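Local coordinates for glycosyl hydrolases family 2, sugar binding domain protein (Bacteroides uniformis str. 3978 T3 ii, PDB 6D1P), which probably hydrolyses O-glycosidic bonds as a gut bacterial beta-glucuronidase of glycoside hydrolase family 2, at residues V680-T692 with L700-T712. Numbering follows the deposited sequence.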
loop_
_atom_site.group_PDB
_atom_site.type_symbol
_atom_site.label_atom_id
_atom_site.label_comp_id
_atom_site.label_asym_id
_atom_site.label_seq_id
_atom_site.Cartn_x
_atom_site.Cartn_y
_atom_site.Cartn_z
ATOM N N VAL A 680 -8.646 1.227 53.792
ATOM C CA VAL A 680 -7.411 0.774 54.422
ATOM C C VAL A 680 -6.401 1.915 54.431
ATOM O O VAL A 680 -6.383 2.731 53.500
ATOM C CB VAL A 680 -6.847 -0.461 53.694
ATOM C CG1 VAL A 680 -5.531 -0.867 54.283
ATOM C CG2 VAL A 680 -7.820 -1.652 53.734
ATOM N N PRO A 681 -5.564 2.036 55.459
ATOM C CA PRO A 681 -4.407 2.925 55.345
ATOM C C PRO A 681 -3.346 2.277 54.473
ATOM O O PRO A 681 -3.139 1.059 54.506
ATOM C CB PRO A 681 -3.924 3.066 56.794
ATOM C CG PRO A 681 -4.291 1.752 57.411
ATOM C CD PRO A 681 -5.651 1.432 56.805
ATOM N N LEU A 682 -2.684 3.099 53.673
ATOM C CA LEU A 682 -1.501 2.675 52.947
ATOM C C LEU A 682 -0.364 3.593 53.351
ATOM O O LEU A 682 -0.554 4.806 53.516
ATOM C CB LEU A 682 -1.715 2.715 51.424
ATOM C CG LEU A 682 -2.916 1.941 50.866
ATOM C CD1 LEU A 682 -3.152 2.291 49.403
ATOM C CD2 LEU A 682 -2.719 0.450 51.036
ATOM N N ARG A 683 0.804 3.017 53.552
ATOM C CA ARG A 683 1.931 3.884 53.835
ATOM C C ARG A 683 2.581 4.320 52.533
ATOM O O ARG A 683 2.424 3.678 51.489
ATOM C CB ARG A 683 2.949 3.194 54.739
ATOM C CG ARG A 683 3.156 1.723 54.449
ATOM C CD ARG A 683 3.941 1.088 55.578
ATOM N NE ARG A 683 3.923 -0.369 55.514
ATOM C CZ ARG A 683 4.283 -1.161 56.524
ATOM N NH1 ARG A 683 4.687 -0.628 57.675
ATOM N NH2 ARG A 683 4.238 -2.483 56.392
ATOM N N GLU A 684 3.279 5.454 52.601
ATOM C CA GLU A 684 4.186 5.835 51.536
ATOM C C GLU A 684 5.095 4.666 51.203
ATOM O O GLU A 684 5.521 3.925 52.089
ATOM C CB GLU A 684 5.021 7.036 51.957
ATOM C CG GLU A 684 4.204 8.196 52.452
ATOM C CD GLU A 684 4.961 9.504 52.359
ATOM O OE1 GLU A 684 6.164 9.482 51.988
ATOM O OE2 GLU A 684 4.340 10.555 52.646
ATOM N N GLY A 685 5.376 4.493 49.925
ATOM C CA GLY A 685 6.224 3.401 49.513
ATOM C C GLY A 685 5.412 2.177 49.154
ATOM O O GLY A 685 4.235 2.263 48.796
ATOM N N ASN A 686 6.058 1.016 49.251
ATOM C CA ASN A 686 5.424 -0.230 48.845
ATOM C C ASN A 686 4.410 -0.679 49.885
ATOM O O ASN A 686 4.535 -0.385 51.078
ATOM C CB ASN A 686 6.463 -1.329 48.639
ATOM C CG ASN A 686 5.970 -2.444 47.719
ATOM O OD1 ASN A 686 5.182 -2.213 46.782
ATOM N ND2 ASN A 686 6.435 -3.665 47.980
ATOM N N ASN A 687 3.399 -1.403 49.420
ATOM C CA ASN A 687 2.391 -1.991 50.290
ATOM C C ASN A 687 2.052 -3.378 49.770
ATOM O O ASN A 687 1.890 -3.568 48.559
ATOM C CB ASN A 687 1.124 -1.139 50.342
ATOM C CG ASN A 687 1.331 0.163 51.059
ATOM O OD1 ASN A 687 0.978 0.293 52.231
ATOM N ND2 ASN A 687 1.908 1.142 50.371
ATOM N N LYS A 688 1.959 -4.346 50.679
ATOM C CA LYS A 688 1.519 -5.686 50.318
ATOM C C LYS A 688 0.058 -5.847 50.717
ATOM O O LYS A 688 -0.327 -5.497 51.836
ATOM C CB LYS A 688 2.383 -6.753 50.981
ATOM C CG LYS A 688 2.175 -8.140 50.404
ATOM C CD LYS A 688 3.294 -9.075 50.857
ATOM C CE LYS A 688 2.734 -10.295 51.578
ATOM N NZ LYS A 688 3.784 -10.977 52.431
ATOM N N ILE A 689 -0.753 -6.328 49.782
ATOM C CA ILE A 689 -2.182 -6.521 49.981
ATOM C C ILE A 689 -2.489 -7.943 49.567
ATOM O O ILE A 689 -2.205 -8.336 48.431
ATOM C CB ILE A 689 -3.027 -5.523 49.172
ATOM C CG1 ILE A 689 -2.957 -4.136 49.807
ATOM C CG2 ILE A 689 -4.476 -5.993 49.078
ATOM C CD1 ILE A 689 -2.844 -3.008 48.810
ATOM N N THR A 690 -3.024 -8.728 50.489
ATOM C CA THR A 690 -3.371 -10.101 50.179
ATOM C C THR A 690 -4.819 -10.348 50.551
ATOM O O THR A 690 -5.412 -9.625 51.352
ATOM C CB THR A 690 -2.478 -11.093 50.922
ATOM O OG1 THR A 690 -2.722 -10.968 52.328
ATOM C CG2 THR A 690 -1.014 -10.816 50.624
ATOM N N ALA A 691 -5.360 -11.413 49.976
ATOM C CA ALA A 691 -6.733 -11.816 50.206
ATOM C C ALA A 691 -6.809 -13.328 50.254
ATOM O O ALA A 691 -6.104 -14.027 49.516
ATOM C CB ALA A 691 -7.682 -11.296 49.109
ATOM N N THR A 692 -7.683 -13.822 51.123
ATOM C CA THR A 692 -8.016 -15.233 51.156
ATOM C C THR A 692 -9.531 -15.379 51.115
ATOM O O THR A 692 -10.256 -14.735 51.881
ATOM C CB THR A 692 -7.423 -15.915 52.394
ATOM O OG1 THR A 692 -5.994 -15.802 52.350
ATOM C CG2 THR A 692 -7.805 -17.385 52.421
ATOM N N LEU A 700 -8.583 -20.063 48.921
ATOM C CA LEU A 700 -8.042 -19.396 47.749
ATOM C C LEU A 700 -7.210 -18.192 48.187
ATOM O O LEU A 700 -7.416 -17.638 49.270
ATOM C CB LEU A 700 -9.167 -18.978 46.799
ATOM C CG LEU A 700 -9.584 -20.081 45.819
ATOM C CD1 LEU A 700 -10.402 -21.172 46.494
ATOM C CD2 LEU A 700 -10.355 -19.509 44.662
ATOM N N ASP A 701 -6.241 -17.809 47.358
ATOM C CA ASP A 701 -5.316 -16.753 47.735
ATOM C C ASP A 701 -5.054 -15.862 46.536
ATOM O O ASP A 701 -5.048 -16.326 45.397
ATOM C CB ASP A 701 -3.971 -17.309 48.248
ATOM C CG ASP A 701 -4.132 -18.256 49.432
ATOM O OD1 ASP A 701 -4.866 -17.912 50.386
ATOM O OD2 ASP A 701 -3.518 -19.349 49.405
ATOM N N ASP A 702 -4.827 -14.580 46.809
ATOM C CA ASP A 702 -4.350 -13.651 45.801
ATOM C C ASP A 702 -3.544 -12.584 46.523
ATOM O O ASP A 702 -3.690 -12.391 47.733
ATOM C CB ASP A 702 -5.513 -13.039 44.995
ATOM C CG ASP A 702 -5.045 -12.164 43.825
ATOM O OD1 ASP A 702 -3.979 -12.443 43.234
ATOM O OD2 ASP A 702 -5.761 -11.187 43.497
ATOM N N GLU A 703 -2.685 -11.895 45.767
ATOM C CA GLU A 703 -1.796 -10.888 46.330
ATOM C C GLU A 703 -1.413 -9.880 45.251
ATOM O O GLU A 703 -1.103 -10.252 44.120
ATOM C CB GLU A 703 -0.513 -11.516 46.924
ATOM C CG GLU A 703 0.617 -10.492 47.184
ATOM C CD GLU A 703 2.025 -11.113 47.309
ATOM O OE1 GLU A 703 2.156 -12.208 47.911
ATOM O OE2 GLU A 703 3.000 -10.495 46.803
ATOM N N ILE A 704 -1.427 -8.602 45.615
ATOM C CA ILE A 704 -0.845 -7.558 44.793
ATOM C C ILE A 704 0.011 -6.680 45.690
ATOM O O ILE A 704 -0.157 -6.645 46.910
ATOM C CB ILE A 704 -1.906 -6.697 44.069
ATOM C CG1 ILE A 704 -2.643 -5.797 45.069
ATOM C CG2 ILE A 704 -2.889 -7.576 43.297
ATOM C CD1 ILE A 704 -3.621 -4.841 44.416
ATOM N N GLN A 705 0.943 -5.966 45.067
ATOM C CA GLN A 705 1.693 -4.916 45.732
ATOM C C GLN A 705 1.464 -3.623 44.976
ATOM O O GLN A 705 1.325 -3.640 43.751
ATOM C CB GLN A 705 3.187 -5.251 45.788
ATOM C CG GLN A 705 3.489 -6.589 46.453
ATOM C CD GLN A 705 4.979 -6.815 46.634
ATOM O OE1 GLN A 705 5.762 -5.862 46.687
ATOM N NE2 GLN A 705 5.382 -8.083 46.725
ATOM N N GLN A 706 1.404 -2.506 45.698
ATOM C CA GLN A 706 1.214 -1.207 45.068
ATOM C C GLN A 706 1.983 -0.154 45.848
ATOM O O GLN A 706 1.991 -0.168 47.077
ATOM C CB GLN A 706 -0.269 -0.789 45.002
ATOM C CG GLN A 706 -1.208 -1.760 44.313
ATOM C CD GLN A 706 -2.674 -1.344 44.433
ATOM O OE1 GLN A 706 -3.141 -0.978 45.519
ATOM N NE2 GLN A 706 -3.401 -1.376 43.304
ATOM N N GLU A 707 2.618 0.765 45.131
ATOM C CA GLU A 707 3.175 1.936 45.779
ATOM C C GLU A 707 2.062 2.913 46.123
ATOM O O GLU A 707 1.047 3.006 45.431
ATOM C CB GLU A 707 4.198 2.623 44.876
ATOM C CG GLU A 707 5.365 1.737 44.462
ATOM C CD GLU A 707 6.478 1.727 45.488
ATOM O OE1 GLU A 707 6.552 2.684 46.299
ATOM O OE2 GLU A 707 7.276 0.758 45.484
ATOM N N TYR A 708 2.257 3.654 47.199
ATOM C CA TYR A 708 1.322 4.698 47.581
ATOM C C TYR A 708 2.072 6.011 47.543
ATOM O O TYR A 708 3.094 6.164 48.222
ATOM C CB TYR A 708 0.724 4.441 48.967
ATOM C CG TYR A 708 -0.348 5.436 49.320
ATOM C CD1 TYR A 708 -1.500 5.552 48.537
ATOM C CD2 TYR A 708 -0.215 6.275 50.416
ATOM C CE1 TYR A 708 -2.492 6.477 48.847
ATOM C CE2 TYR A 708 -1.204 7.202 50.739
ATOM C CZ TYR A 708 -2.341 7.298 49.952
ATOM O OH TYR A 708 -3.324 8.215 50.261
ATOM N N GLN A 709 1.579 6.943 46.745
ATOM C CA GLN A 709 2.268 8.198 46.492
ATOM C C GLN A 709 1.435 9.339 47.048
ATOM O O GLN A 709 0.280 9.526 46.653
ATOM C CB GLN A 709 2.529 8.382 44.997
ATOM C CG GLN A 709 2.832 9.811 44.563
ATOM C CD GLN A 709 3.069 9.914 43.058
ATOM O OE1 GLN A 709 3.685 9.025 42.451
ATOM N NE2 GLN A 709 2.565 10.987 42.446
ATOM N N THR A 710 2.025 10.096 47.964
ATOM C CA THR A 710 1.333 11.191 48.614
ATOM C C THR A 710 1.720 12.539 48.051
ATOM O O THR A 710 0.994 13.509 48.264
ATOM C CB THR A 710 1.605 11.173 50.120
ATOM O OG1 THR A 710 3.017 11.279 50.347
ATOM C CG2 THR A 710 1.093 9.875 50.718
ATOM N N ARG A 711 2.828 12.628 47.329
ATOM C CA ARG A 711 3.133 13.877 46.655
ATOM C C ARG A 711 2.200 14.047 45.459
ATOM O O ARG A 711 1.845 13.078 44.780
ATOM C CB ARG A 711 4.606 13.919 46.248
ATOM C CG ARG A 711 5.532 13.896 47.455
ATOM C CD ARG A 711 6.856 14.613 47.215
ATOM N NE ARG A 711 6.696 15.857 46.461
ATOM C CZ ARG A 711 7.692 16.704 46.204
ATOM N NH1 ARG A 711 7.483 17.811 45.492
ATOM N NH2 ARG A 711 8.906 16.438 46.668
ATOM N N THR A 712 1.737 15.274 45.260
ATOM C CA THR A 712 0.921 15.639 44.118
ATOM C C THR A 712 1.828 16.073 42.960
ATOM O O THR A 712 3.047 16.178 43.110
ATOM C CB THR A 712 -0.042 16.739 44.525
ATOM O OG1 THR A 712 0.718 17.802 45.103
ATOM C CG2 THR A 712 -1.019 16.212 45.577
#
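Ile-689 and Ile-704 form a hydrogen-bonded pair in an antiparallel beta hairpin, strands 685-692 and 700-709 running at 142°; Ile-704 N reaches Ile-689 O at 2.9 Å, and Ala-691 pairs with Asp-702 in the same way. On the face carrying these isoleucines, Ile-689 CB rests against Ile-704 CG1. Further along, Tyr-708 lies on the same face, and Leu-682 CB, from the loop before strand 685-692, sits over its ring, offset toward the rim, 4.1 Å from the centroid. A chi1 of -174°, CG turned opposite the backbone N, sets the ring against Leu-682, with Arg-683 O and Glu-684 N at its edge; its OH bonds Lys-636 O. Asn-687 ties that loop back to the strand: its ND2 donates almost straight to Arg-683 O (2.8 Å), while its OD1 takes Arg-683 N in the carbonyl plane, on a lone pair, and also Asn-657 ND2. Replacing Asn-687 by alanine removes these bonds and would probably leave Arg-683 N and O and Asn-657 ND2 without these mates, letting the loop shift off the Tyr-708 ring. On the other face, Asn-686 ND2 points in its own amide plane at Gln-705 OE1 (2.6 Å), the two amides turned 46° apart. Near the hairpin's closed end Thr-692 OG1 donates to Asp-701 OD1 at 3.1 Å; at the far end Thr-710 OG1 meets Glu-684 OE2 from above the carboxylate plane (2.7 Å). The hairpin, consistent with an immunoglobulin-like E-set fold, joins a mixed sheet where strand 651-656 flanks 685-695 and strand 632-634 runs parallel to 698-709.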